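Local coordinates for histidine acid phosphatase (Bifidobacterium longum subsp. infantis, PDB 6RXD), which probably removes phosphate groups by hydrolysis from inositol polyphosphates such as phytate, as a phytase of the histidine acid phosphatase family, at residues 9-15 against 312-317; 47-53 against 97-103; 217-221 against 361-367; 226-231 against 422-427. All blocks are in the same frame, centred on the assembly; numbering follows the deposited sequence. Where two conformers were deposited one is given.

Contact 1 of 4, residues 9-15 against 312-317; sequences YYSSKQP and YIIAAD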
loop_
_atom_site.group_PDB
_atom_site.type_symbol
_atom_site.label_atom_id
_atom_site.label_comp_id
_atom_site.label_asym_id
_atom_site.label_seq_id
_atom_site.Cartn_x
_atom_site.Cartn_y
_atom_site.Cartn_z
ATOM N N TYR A 9 -8.274 -0.900 13.443
ATOM C CA TYR A 9 -8.618 0.256 12.631
ATOM C C TYR A 9 -7.405 1.064 12.229
ATOM O O TYR A 9 -7.329 2.263 12.455
ATOM C CB TYR A 9 -9.669 1.115 13.336
ATOM C CG TYR A 9 -10.804 0.268 13.855
ATOM C CD1 TYR A 9 -11.622 -0.433 12.982
ATOM C CD2 TYR A 9 -11.049 0.166 15.216
ATOM C CE1 TYR A 9 -12.662 -1.227 13.461
ATOM C CE2 TYR A 9 -12.088 -0.610 15.699
ATOM C CZ TYR A 9 -12.889 -1.301 14.816
ATOM O OH TYR A 9 -13.921 -2.075 15.303
ATOM N N TYR A 10 -6.460 0.372 11.606
ATOM C CA TYR A 10 -5.254 0.998 11.100
ATOM C C TYR A 10 -5.396 1.497 9.670
ATOM O O TYR A 10 -4.472 2.119 9.149
ATOM C CB TYR A 10 -4.099 -0.005 11.134
ATOM C CG TYR A 10 -3.630 -0.444 12.501
ATOM C CD1 TYR A 10 -3.243 -1.768 12.716
ATOM C CD2 TYR A 10 -3.507 0.457 13.552
ATOM C CE1 TYR A 10 -2.774 -2.191 13.953
ATOM C CE2 TYR A 10 -3.042 0.038 14.806
ATOM C CZ TYR A 10 -2.672 -1.282 14.986
ATOM O OH TYR A 10 -2.198 -1.708 16.211
ATOM N N SER A 11 -6.533 1.221 9.020
ATOM C CA SER A 11 -6.731 1.647 7.636
ATOM C C SER A 11 -5.579 1.110 6.781
ATOM O O SER A 11 -5.056 0.043 7.063
ATOM C CB SER A 11 -6.855 3.180 7.560
ATOM O OG SER A 11 -7.006 3.660 6.219
ATOM N N SER A 12 -5.168 1.834 5.749
ATOM C CA SER A 12 -4.103 1.324 4.873
ATOM C C SER A 12 -2.699 1.369 5.512
ATOM O O SER A 12 -1.705 1.086 4.849
ATOM C CB SER A 12 -4.106 2.057 3.532
ATOM O OG SER A 12 -3.763 3.411 3.730
ATOM N N LYS A 13 -2.624 1.710 6.796
ATOM C CA LYS A 13 -1.375 1.566 7.551
ATOM C C LYS A 13 -1.314 0.213 8.243
ATOM O O LYS A 13 -0.375 -0.066 8.970
ATOM C CB LYS A 13 -1.232 2.676 8.605
ATOM C CG LYS A 13 -0.454 3.902 8.164
ATOM C CD LYS A 13 -1.002 4.540 6.917
ATOM C CE LYS A 13 -0.287 5.871 6.656
ATOM N NZ LYS A 13 -0.404 6.310 5.249
ATOM N N GLN A 14 -2.309 -0.638 8.018
ATOM C CA GLN A 14 -2.294 -1.979 8.591
ATOM C C GLN A 14 -0.964 -2.695 8.308
ATOM O O GLN A 14 -0.558 -2.846 7.147
ATOM C CB GLN A 14 -3.441 -2.793 7.978
ATOM C CG GLN A 14 -3.387 -4.283 8.281
ATOM C CD GLN A 14 -3.544 -4.578 9.744
ATOM O OE1 GLN A 14 -4.487 -4.094 10.388
ATOM N NE2 GLN A 14 -2.632 -5.384 10.292
ATOM N N PRO A 15 -0.263 -3.136 9.365
ATOM C CA PRO A 15 0.952 -3.897 9.052
ATOM C C PRO A 15 0.642 -5.222 8.339
ATOM O O PRO A 15 -0.366 -5.885 8.628
ATOM C CB PRO A 15 1.553 -4.164 10.435
ATOM C CG PRO A 15 1.071 -2.983 11.270
ATOM C CD PRO A 15 -0.346 -2.784 10.794
ATOM N N TYR A 312 -1.197 7.241 15.838
ATOM C CA TYR A 312 -1.578 5.894 16.271
ATOM C C TYR A 312 -1.336 4.856 15.180
ATOM O O TYR A 312 -0.786 3.765 15.442
ATOM C CB TYR A 312 -3.048 5.914 16.704
ATOM C CG TYR A 312 -3.751 4.579 16.787
ATOM C CD1 TYR A 312 -3.449 3.667 17.792
ATOM C CD2 TYR A 312 -4.756 4.264 15.889
ATOM C CE1 TYR A 312 -4.115 2.456 17.875
ATOM C CE2 TYR A 312 -5.432 3.059 15.964
ATOM C CZ TYR A 312 -5.104 2.159 16.963
ATOM O OH TYR A 312 -5.769 0.952 17.052
ATOM N N ILE A 313 -1.729 5.171 13.953
ATOM C CA ILE A 313 -1.563 4.178 12.908
ATOM C C ILE A 313 -0.113 4.050 12.447
ATOM O O ILE A 313 0.346 2.950 12.131
ATOM C CB ILE A 313 -2.541 4.390 11.740
ATOM C CG1 ILE A 313 -2.210 5.674 10.980
ATOM C CG2 ILE A 313 -3.977 4.396 12.260
ATOM C CD1 ILE A 313 -3.208 5.987 9.843
ATOM N N ILE A 314 0.624 5.159 12.419
ATOM C CA ILE A 314 2.041 5.077 12.052
ATOM C C ILE A 314 2.842 4.377 13.159
ATOM O O ILE A 314 3.817 3.687 12.885
ATOM C CB ILE A 314 2.622 6.460 11.698
ATOM C CG1 ILE A 314 2.014 6.970 10.390
ATOM C CG2 ILE A 314 4.129 6.401 11.495
ATOM C CD1 ILE A 314 2.447 6.181 9.148
ATOM N N ALA A 315 2.420 4.556 14.407
ATOM C CA ALA A 315 3.069 3.888 15.540
ATOM C C ALA A 315 3.054 2.380 15.352
ATOM O O ALA A 315 4.025 1.704 15.691
ATOM C CB ALA A 315 2.391 4.251 16.837
ATOM N N ALA A 316 1.961 1.847 14.813
ATOM C CA ALA A 316 1.888 0.405 14.554
ATOM C C ALA A 316 2.940 -0.016 13.535
ATOM O O ALA A 316 3.505 -1.111 13.622
ATOM C CB ALA A 316 0.499 0.015 14.072
ATOM N N ASP A 317 3.178 0.844 12.550
ATOM C CA ASP A 317 4.160 0.574 11.501
ATOM C C ASP A 317 5.564 0.723 12.040
ATOM O O ASP A 317 6.513 0.170 11.477
ATOM C CB ASP A 317 3.953 1.543 10.332
ATOM C CG ASP A 317 2.660 1.290 9.597
ATOM O OD1 ASP A 317 2.363 2.046 8.652
ATOM O OD2 ASP A 317 1.954 0.317 9.958
#

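Contact 2 of 4, residues 47-53 against 97-103; sequences SRGLSSY and YGMLTGQ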
loop_
_atom_site.group_PDB
_atom_site.type_symbol
_atom_site.label_atom_id
_atom_site.label_comp_id
_atom_site.label_asym_id
_atom_site.label_seq_id
_atom_site.Cartn_x
_atom_site.Cartn_y
_atom_site.Cartn_z
ATOM N N SER A 47 6.113 -0.891 5.475
ATOM C CA SER A 47 5.919 0.145 6.485
ATOM C C SER A 47 7.016 1.205 6.487
ATOM O O SER A 47 8.203 0.887 6.395
ATOM C CB SER A 47 5.874 -0.503 7.862
ATOM O OG SER A 47 4.683 -1.244 8.045
ATOM N N ARG A 48 6.586 2.462 6.596
ATOM C CA ARG A 48 7.459 3.634 6.617
ATOM C C ARG A 48 7.170 4.439 7.864
ATOM O O ARG A 48 6.134 4.256 8.494
ATOM C CB ARG A 48 7.162 4.536 5.416
ATOM C CG ARG A 48 7.416 3.941 4.053
ATOM C CD ARG A 48 6.914 4.898 2.972
ATOM N NE ARG A 48 7.553 6.213 3.048
ATOM C CZ ARG A 48 7.860 6.960 1.990
ATOM N NH1 ARG A 48 8.447 8.144 2.154
ATOM N NH2 ARG A 48 7.592 6.524 0.763
ATOM N N GLY A 49 8.072 5.352 8.214
ATOM C CA GLY A 49 7.803 6.259 9.317
ATOM C C GLY A 49 6.940 7.428 8.886
ATOM O O GLY A 49 6.365 7.417 7.794
ATOM N N LEU A 50 6.828 8.439 9.746
ATOM C CA LEU A 50 6.122 9.662 9.377
ATOM C C LEU A 50 6.810 10.287 8.172
ATOM O O LEU A 50 8.033 10.211 8.043
ATOM C CB LEU A 50 6.136 10.645 10.548
ATOM C CG LEU A 50 5.327 10.194 11.761
ATOM C CD1 LEU A 50 5.575 11.131 12.956
ATOM C CD2 LEU A 50 3.832 10.119 11.423
ATOM N N SER A 51 6.033 10.901 7.280
ATOM C CA SER A 51 6.592 11.461 6.051
ATOM C C SER A 51 7.418 12.712 6.337
ATOM O O SER A 51 8.381 13.011 5.626
ATOM C CB SER A 51 5.483 11.789 5.053
ATOM O OG SER A 51 4.590 12.743 5.590
ATOM N N SER A 52 7.043 13.440 7.386
ATOM C CA SER A 52 7.766 14.639 7.790
ATOM C C SER A 52 7.420 15.015 9.223
ATOM O O SER A 52 6.536 14.409 9.835
ATOM C CB SER A 52 7.427 15.805 6.859
ATOM O OG SER A 52 6.066 16.156 6.983
ATOM N N TYR A 53 8.147 15.991 9.760
ATOM C CA TYR A 53 7.884 16.521 11.091
ATOM C C TYR A 53 6.646 17.398 10.984
ATOM O O TYR A 53 6.723 18.573 10.600
ATOM C CB TYR A 53 9.112 17.304 11.583
ATOM C CG TYR A 53 9.031 17.837 13.003
ATOM C CD1 TYR A 53 8.685 17.013 14.072
ATOM C CD2 TYR A 53 9.325 19.166 13.274
ATOM C CE1 TYR A 53 8.612 17.521 15.377
ATOM C CE2 TYR A 53 9.264 19.674 14.557
ATOM C CZ TYR A 53 8.912 18.851 15.607
ATOM O OH TYR A 53 8.852 19.380 16.884
ATOM N N TYR A 97 13.099 10.716 8.593
ATOM C CA TYR A 97 11.691 10.805 8.246
ATOM C C TYR A 97 11.437 10.214 6.858
ATOM O O TYR A 97 12.254 10.380 5.938
ATOM C CB TYR A 97 11.214 12.249 8.332
ATOM C CG TYR A 97 10.855 12.681 9.735
ATOM C CD1 TYR A 97 9.541 12.627 10.177
ATOM C CD2 TYR A 97 11.830 13.147 10.612
ATOM C CE1 TYR A 97 9.190 13.024 11.457
ATOM C CE2 TYR A 97 11.494 13.546 11.898
ATOM C CZ TYR A 97 10.172 13.486 12.310
ATOM O OH TYR A 97 9.823 13.868 13.587
ATOM N N GLY A 98 10.325 9.486 6.739
ATOM C CA GLY A 98 9.887 8.910 5.478
ATOM C C GLY A 98 10.498 7.563 5.147
ATOM O O GLY A 98 10.075 6.905 4.196
ATOM N N MET A 99 11.486 7.144 5.929
ATOM C CA MET A 99 12.242 5.940 5.592
ATOM C C MET A 99 11.504 4.655 5.959
ATOM O O MET A 99 10.587 4.665 6.787
ATOM C CB MET A 99 13.603 5.977 6.290
ATOM C CG MET A 99 14.434 7.161 5.887
ATOM S SD MET A 99 15.003 6.991 4.186
ATOM C CE MET A 99 16.348 5.825 4.408
ATOM N N LEU A 100 11.896 3.551 5.325
ATOM C CA LEU A 100 11.377 2.232 5.679
ATOM C C LEU A 100 11.665 1.979 7.143
ATOM O O LEU A 100 12.736 2.324 7.635
ATOM C CB LEU A 100 12.079 1.130 4.875
ATOM C CG LEU A 100 11.550 0.646 3.531
ATOM C CD1 LEU A 100 12.228 -0.674 3.174
ATOM C CD2 LEU A 100 10.040 0.473 3.582
ATOM N N THR A 101 10.716 1.372 7.840
ATOM C CA THR A 101 10.943 0.999 9.230
ATOM C C THR A 101 11.519 -0.413 9.288
ATOM O O THR A 101 11.574 -1.105 8.266
ATOM C CB THR A 101 9.632 1.053 10.027
ATOM O OG1 THR A 101 8.742 0.045 9.541
ATOM C CG2 THR A 101 8.971 2.415 9.883
ATOM N N GLY A 102 11.957 -0.840 10.477
ATOM C CA GLY A 102 12.415 -2.204 10.661
ATOM C C GLY A 102 11.335 -3.200 10.275
ATOM O O GLY A 102 11.617 -4.239 9.667
ATOM N N GLN A 103 10.094 -2.888 10.635
ATOM C CA GLN A 103 8.973 -3.747 10.269
ATOM C C GLN A 103 8.821 -3.827 8.751
ATOM O O GLN A 103 8.564 -4.898 8.198
ATOM C CB GLN A 103 7.677 -3.194 10.872
ATOM C CG GLN A 103 6.419 -3.980 10.499
ATOM C CD GLN A 103 5.159 -3.306 11.029
ATOM O OE1 GLN A 103 4.483 -2.565 10.316
ATOM N NE2 GLN A 103 4.849 -3.552 12.292
#

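Contact 3 of 4, residues 217-221 against 361-367; sequences FVAND and YAGQNET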
loop_
_atom_site.group_PDB
_atom_site.type_symbol
_atom_site.label_atom_id
_atom_site.label_comp_id
_atom_site.label_asym_id
_atom_site.label_seq_id
_atom_site.Cartn_x
_atom_site.Cartn_y
_atom_site.Cartn_z
ATOM N N PHE A 217 -9.295 13.978 -14.213
ATOM C CA PHE A 217 -10.576 13.431 -13.790
ATOM C C PHE A 217 -10.838 13.632 -12.303
ATOM O O PHE A 217 -11.860 14.209 -11.919
ATOM C CB PHE A 217 -10.667 11.949 -14.125
ATOM C CG PHE A 217 -11.958 11.321 -13.689
ATOM C CD1 PHE A 217 -13.128 11.557 -14.394
ATOM C CD2 PHE A 217 -12.001 10.504 -12.565
ATOM C CE1 PHE A 217 -14.323 10.987 -13.991
ATOM C CE2 PHE A 217 -13.195 9.927 -12.157
ATOM C CZ PHE A 217 -14.354 10.168 -12.872
ATOM N N VAL A 218 -9.921 13.162 -11.461
ATOM C CA VAL A 218 -10.136 13.247 -10.019
ATOM C C VAL A 218 -10.124 14.685 -9.505
ATOM O O VAL A 218 -10.833 15.007 -8.551
ATOM C CB VAL A 218 -9.156 12.368 -9.203
ATOM C CG1 VAL A 218 -9.322 10.906 -9.561
ATOM C CG2 VAL A 218 -7.725 12.814 -9.417
ATOM N N ALA A 219 -9.348 15.554 -10.151
ATOM C CA ALA A 219 -9.272 16.947 -9.724
ATOM C C ALA A 219 -10.594 17.675 -9.937
ATOM O O ALA A 219 -10.949 18.564 -9.160
ATOM C CB ALA A 219 -8.143 17.679 -10.445
ATOM N N ASN A 220 -11.320 17.294 -10.985
ATOM C CA ASN A 220 -12.495 18.046 -11.413
ATOM C C ASN A 220 -13.829 17.317 -11.328
ATOM O O ASN A 220 -14.845 17.869 -11.717
ATOM C CB ASN A 220 -12.306 18.533 -12.853
ATOM C CG ASN A 220 -11.143 19.473 -12.990
ATOM O OD1 ASN A 220 -10.971 20.380 -12.177
ATOM N ND2 ASN A 220 -10.316 19.247 -14.002
ATOM N N ASP A 221 -13.838 16.084 -10.830
ATOM C CA ASP A 221 -15.085 15.320 -10.816
ATOM C C ASP A 221 -16.044 15.805 -9.728
ATOM O O ASP A 221 -15.682 15.872 -8.552
ATOM C CB ASP A 221 -14.808 13.825 -10.654
ATOM C CG ASP A 221 -16.074 12.995 -10.732
ATOM O OD1 ASP A 221 -16.510 12.656 -11.859
ATOM O OD2 ASP A 221 -16.644 12.704 -9.664
ATOM N N TYR A 361 -17.216 5.698 -7.390
ATOM C CA TYR A 361 -18.665 5.728 -7.599
ATOM C C TYR A 361 -19.135 5.018 -8.871
ATOM O O TYR A 361 -18.400 4.930 -9.855
ATOM C CB TYR A 361 -19.190 7.179 -7.545
ATOM C CG TYR A 361 -18.815 8.055 -8.737
ATOM C CD1 TYR A 361 -19.622 8.111 -9.864
ATOM C CD2 TYR A 361 -17.668 8.837 -8.719
ATOM C CE1 TYR A 361 -19.304 8.923 -10.942
ATOM C CE2 TYR A 361 -17.330 9.642 -9.797
ATOM C CZ TYR A 361 -18.154 9.682 -10.904
ATOM O OH TYR A 361 -17.830 10.490 -11.974
ATOM N N ALA A 362 -20.368 4.519 -8.839
ATOM C CA ALA A 362 -20.939 3.794 -9.975
ATOM C C ALA A 362 -21.155 4.725 -11.163
ATOM O O ALA A 362 -21.556 5.872 -10.990
ATOM C CB ALA A 362 -22.249 3.136 -9.579
ATOM N N GLY A 363 -20.897 4.220 -12.364
ATOM C CA GLY A 363 -21.071 5.017 -13.566
ATOM C C GLY A 363 -19.761 5.482 -14.176
ATOM O O GLY A 363 -19.763 6.174 -15.195
ATOM N N GLN A 364 -18.641 5.123 -13.550
ATOM C CA GLN A 364 -17.324 5.455 -14.084
ATOM C C GLN A 364 -16.333 4.317 -13.831
ATOM O O GLN A 364 -16.527 3.505 -12.915
ATOM C CB GLN A 364 -16.799 6.765 -13.468
ATOM C CG GLN A 364 -16.569 6.721 -11.944
ATOM C CD GLN A 364 -15.253 6.059 -11.543
ATOM O OE1 GLN A 364 -14.220 6.232 -12.204
ATOM N NE2 GLN A 364 -15.288 5.283 -10.461
ATOM N N ASN A 365 -15.281 4.252 -14.642
ATOM C CA ASN A 365 -14.152 3.370 -14.342
ATOM C C ASN A 365 -12.830 4.104 -14.459
ATOM O O ASN A 365 -11.771 3.478 -14.533
ATOM C CB ASN A 365 -14.142 2.127 -15.245
ATOM C CG ASN A 365 -14.066 2.474 -16.726
ATOM O OD1 ASN A 365 -13.891 3.633 -17.104
ATOM N ND2 ASN A 365 -14.186 1.459 -17.574
ATOM N N GLU A 366 -12.898 5.432 -14.493
ATOM C CA GLU A 366 -11.717 6.275 -14.653
ATOM C C GLU A 366 -10.741 6.126 -13.496
ATOM O O GLU A 366 -9.530 6.254 -13.668
ATOM C CB GLU A 366 -12.127 7.747 -14.795
ATOM C CG GLU A 366 -12.904 8.056 -16.059
ATOM C CD GLU A 366 -12.111 7.760 -17.313
ATOM O OE1 GLU A 366 -12.697 7.211 -18.269
ATOM O OE2 GLU A 366 -10.901 8.071 -17.343
ATOM N N THR A 367 -11.268 5.870 -12.304
ATOM C CA THR A 367 -10.388 5.764 -11.140
ATOM C C THR A 367 -9.467 4.547 -11.162
ATOM O O THR A 367 -8.385 4.588 -10.588
ATOM C CB THR A 367 -11.161 5.777 -9.810
ATOM O OG1 THR A 367 -12.116 4.710 -9.803
ATOM C CG2 THR A 367 -11.872 7.103 -9.604
#

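Contact 4 of 4, residues 226-231 against 422-427; sequences GAEKTI and STTDVY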
loop_
_atom_site.group_PDB
_atom_site.type_symbol
_atom_site.label_atom_id
_atom_site.label_comp_id
_atom_site.label_asym_id
_atom_site.label_seq_id
_atom_site.Cartn_x
_atom_site.Cartn_y
_atom_site.Cartn_z
ATOM N N GLY A 226 -18.340 16.205 -4.235
ATOM C CA GLY A 226 -19.527 16.304 -3.400
ATOM C C GLY A 226 -19.567 15.239 -2.317
ATOM O O GLY A 226 -19.944 15.523 -1.184
ATOM N N ALA A 227 -19.195 14.010 -2.672
ATOM C CA ALA A 227 -19.199 12.914 -1.712
ATOM C C ALA A 227 -18.192 13.189 -0.606
ATOM O O ALA A 227 -18.448 12.910 0.573
ATOM C CB ALA A 227 -18.889 11.584 -2.404
ATOM N N GLU A 228 -17.033 13.713 -0.991
ATOM C CA GLU A 228 -15.994 14.014 -0.017
ATOM C C GLU A 228 -16.398 15.153 0.913
ATOM O O GLU A 228 -16.047 15.134 2.092
ATOM C CB GLU A 228 -14.646 14.281 -0.708
ATOM C CG GLU A 228 -14.020 13.002 -1.235
ATOM C CD GLU A 228 -12.648 13.184 -1.850
ATOM O OE1 GLU A 228 -12.215 14.342 -2.032
ATOM O OE2 GLU A 228 -12.000 12.149 -2.158
ATOM N N LYS A 229 -17.125 16.141 0.392
ATOM C CA LYS A 229 -17.679 17.187 1.252
ATOM C C LYS A 229 -18.654 16.601 2.270
ATOM O O LYS A 229 -18.591 16.917 3.461
ATOM C CB LYS A 229 -18.367 18.285 0.434
ATOM C CG LYS A 229 -19.140 19.270 1.321
ATOM C CD LYS A 229 -19.795 20.394 0.545
ATOM C CE LYS A 229 -20.470 21.371 1.507
ATOM N NZ LYS A 229 -19.560 21.755 2.631
ATOM N N THR A 230 -19.548 15.735 1.798
ATOM C CA THR A 230 -20.509 15.079 2.676
ATOM C C THR A 230 -19.776 14.334 3.793
ATOM O O THR A 230 -20.141 14.418 4.968
ATOM C CB THR A 230 -21.401 14.105 1.884
ATOM O OG1 THR A 230 -22.245 14.859 0.999
ATOM C CG2 THR A 230 -22.271 13.276 2.824
ATOM N N ILE A 231 -18.723 13.620 3.420
ATOM C CA ILE A 231 -17.973 12.847 4.398
ATOM C C ILE A 231 -17.193 13.766 5.332
ATOM O O ILE A 231 -17.137 13.534 6.542
ATOM C CB ILE A 231 -17.091 11.802 3.683
ATOM C CG1 ILE A 231 -18.007 10.680 3.173
ATOM C CG2 ILE A 231 -16.016 11.245 4.615
ATOM C CD1 ILE A 231 -17.341 9.646 2.316
ATOM N N SER A 422 -23.897 9.236 -6.295
ATOM C CA SER A 422 -24.568 10.181 -5.411
ATOM C C SER A 422 -23.553 10.958 -4.590
ATOM O O SER A 422 -22.503 10.424 -4.234
ATOM C CB SER A 422 -25.509 9.421 -4.473
ATOM O OG SER A 422 -26.186 10.297 -3.581
ATOM N N THR A 423 -23.860 12.217 -4.286
ATOM C CA THR A 423 -23.001 13.004 -3.397
ATOM C C THR A 423 -23.475 12.951 -1.947
ATOM O O THR A 423 -22.802 13.460 -1.048
ATOM C CB THR A 423 -22.922 14.465 -3.821
ATOM O OG1 THR A 423 -24.248 15.008 -3.889
ATOM C CG2 THR A 423 -22.253 14.584 -5.176
ATOM N N THR A 424 -24.626 12.323 -1.720
ATOM C CA THR A 424 -25.188 12.201 -0.372
ATOM C C THR A 424 -25.276 10.748 0.120
ATOM O O THR A 424 -25.021 10.464 1.289
ATOM C CB THR A 424 -26.567 12.876 -0.275
ATOM O OG1 THR A 424 -27.457 12.263 -1.205
ATOM C CG2 THR A 424 -26.461 14.356 -0.595
ATOM N N ASP A 425 -25.644 9.836 -0.774
ATOM C CA ASP A 425 -25.676 8.403 -0.469
ATOM C C ASP A 425 -24.274 7.851 -0.728
ATOM O O ASP A 425 -24.016 7.237 -1.769
ATOM C CB ASP A 425 -26.719 7.711 -1.368
ATOM C CG ASP A 425 -26.894 6.227 -1.063
ATOM O OD1 ASP A 425 -26.361 5.734 -0.048
ATOM O OD2 ASP A 425 -27.591 5.556 -1.855
ATOM N N VAL A 426 -23.365 8.096 0.215
ATOM C CA VAL A 426 -21.938 7.863 -0.006
ATOM C C VAL A 426 -21.441 6.534 0.551
ATOM O O VAL A 426 -22.157 5.843 1.271
ATOM C CB VAL A 426 -21.092 8.993 0.647
ATOM C CG1 VAL A 426 -21.462 10.358 0.052
ATOM C CG2 VAL A 426 -21.286 9.004 2.175
ATOM N N TYR A 427 -20.196 6.209 0.191
ATOM C CA TYR A 427 -19.455 5.070 0.719
ATOM C C TYR A 427 -19.420 5.078 2.243
ATOM O O TYR A 427 -19.007 6.066 2.858
ATOM C CB TYR A 427 -18.021 5.142 0.183
ATOM C CG TYR A 427 -17.017 4.312 0.957
ATOM C CD1 TYR A 427 -16.863 2.956 0.700
ATOM C CD2 TYR A 427 -16.202 4.897 1.912
ATOM C CE1 TYR A 427 -15.936 2.185 1.409
ATOM C CE2 TYR A 427 -15.284 4.145 2.631
ATOM C CZ TYR A 427 -15.152 2.790 2.374
ATOM O OH TYR A 427 -14.218 2.062 3.096
#

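Contact 1 of 4, residues 9-15 against 312-317
Aromatic and apolar contacts make up much of this interface. The Tyr10 ring lies against helix 301-317. Ala316 sits over one face of the ring, with its CB 3.8 Å from the centroid of the Tyr10 ring, a CH-pi contact. Ile313 meets the edge of the same ring, with Tyr10 CD2 4.2 Å from Ile313 CG2. The Tyr312 ring is inclined at 45° to that of Tyr10, with centroids 5.4 Å apart. Aliphatic packing continues along the helix. The Lys13 chain lies on two isoleucines, with Lys13 CG 3.8 Å from Ile313 CG1 and Lys13 CE 3.7 Å from Ile314 CD1. Pro15 CG is 4.1 Å from Ala316 CB.

Polar approach is limited. Lys13 O lies 2.6 Å from Asp317 OD2. The Tyr312 hydroxyl is hydrogen-bonded to Arg8 O, just before the first segment. Backbone bonds shape the N-terminal segment: Lys13 N to Tyr10 O and Gln14 N to Ser11 O, both 3.0 Å. Residues 12-13 form a short 3-10 segment, with Tyr10 before it and Pro15 after it; these two and Lys13 meet the helix. Outside the two segments, Ser11 OG is hydrogen-bonded to Asp350 of helix 339-357.

The contact thus packs the N-terminal arm on helices 301-317 and 339-357, part of the largely helical insertion between strands 181-183 and 391-398, in the two-part fold of branch 2 histidine phosphatases.

Contact 2 of 4, residues 47-53 against 97-103
Tyr97 lays its ring along the backbone at Ser52 and Tyr53, with Tyr53 N over one face. Tyr97 CD1 is 3.3 Å from Ser52 C and 4.0 Å from Leu50 CB. The Tyr97 hydroxyl bonds to Asp56. Further along, the two backbones run antiparallel. Arg48 and Leu100 form a single bridge, a non-hydrogen-bonded pair with CA atoms 4.3 Å apart. Two backbone hydrogen bonds flank it, Thr101 N to Ser47 O at 2.9 Å and Gly49 N to Met99 O at 3.0 Å. Ser47 and Arg48 end the RHGxR signature of histidine acid phosphatases, which in this family carries the catalytic histidine. The contact ties the end of that signature and the chain after it to the start of helix 102-118. Thr101 is the N-cap of that helix; its OG1 takes Gly104 N and bonds to Asp317 O. Ser47 OG donates to Gln103 OE1 at 2.6 Å. Gly98 N bonds weakly to Leu50 O at 2.7 Å. Arg48 NE and NH1 each lie 2.9 Å from Gly98 O.

Contact 3 of 4, residues 217-221 against 361-367
Phe217, in the last turn of helix 206-220, points its ring at the 361-367 loop. Glu366 covers one face: its CB is 3.5 Å from the centroid of the Phe217 ring and almost on the ring normal, a CH-pi contact. Thr367 meets the ring edge, with Phe217 CE2 4.0 Å from Thr367 CG2. Phe217 CZ also comes within 3.6 Å of Tyr361 OH. The chain then leaves the helix at Asp221. Its OD1 accepts a short hydrogen bond from Tyr361 OH, at 2.5 Å. Its OD2 bonds to Ile224 N, so Asp221 is also the N-cap of the next helix. The 361-367 loop is internally braced. A type II turn runs from Tyr361 to Gln364, and Gln364 then links Tyr361 and Thr367: NE2 donates to Tyr361 O at 3.2 Å, and OE1 accepts from Thr367 N at 3.0 Å. The contact lies at the surface, where the loop from helix 339-357 to helix 372-386 meets the junction of helices 206-220 and 222-232; Tyr361 also touches Thr223 and Ile224.

Contact 4 of 4, residues 226-231 against 422-427
Gly226 is pressed so closely against the loop that a CB at its ideal position would lie 2.4 Å from Thr423 CG2, a clash. Without one, the methyl stands 3.7 Å from Gly226 CA. Ala227 and Thr423 approach to 4.2 Å between CA atoms. One helical turn on, Thr230 OG1 donates a short hydrogen bond to Thr423 O, at 2.5 Å. That bond and the apolar contacts of Val426 join helix 222-232 to the loop that precedes helix 436-439. The loop is braced from within: Ser422 OG accepts from Thr424 N at 3.2 Å and from Asp425 N at 2.9 Å, an ST turn and ST motif. Asp425 centres an inverse gamma turn. Beyond it, Val426 turns toward the helix. Its CG1 lies 3.8 Å from Ala227 CB, and its CG2 3.8 Å from Ile231 CG1. Tyr355 of helix 339-357 also touches Ala227 and Val426, and the Tyr427 ring stacks on Phe354. The CA-to-CB bond of Glu228 points away from the loop, and its carboxylate lies close to those of Glu352 and Glu356. These three bind zinc in a crystal structure of this protein, but no zinc is bound there in this model.

From the N terminus, the arm at 9-15 opens contact 1, which closes only at 312-317. Contact 2 opens and closes within that span, at 47-53 and 97-103. The two touch: Ala316 O and Gln103 NE2 are 3.1 Å apart, probably hydrogen-bonded. Contacts 3 and 4 open next, on the successive helices 206-220 and 222-232. They close after contact 1 does, at 361-367 and 422-427. Both therefore cross contact 1, and they cross each other. Their centres are about 13 Å apart. Contacts 1 and 2 join the N-terminal arm, the signature loop and helices 102-118 and 301-317. Contacts 3 and 4 fasten later loops onto the helix pair.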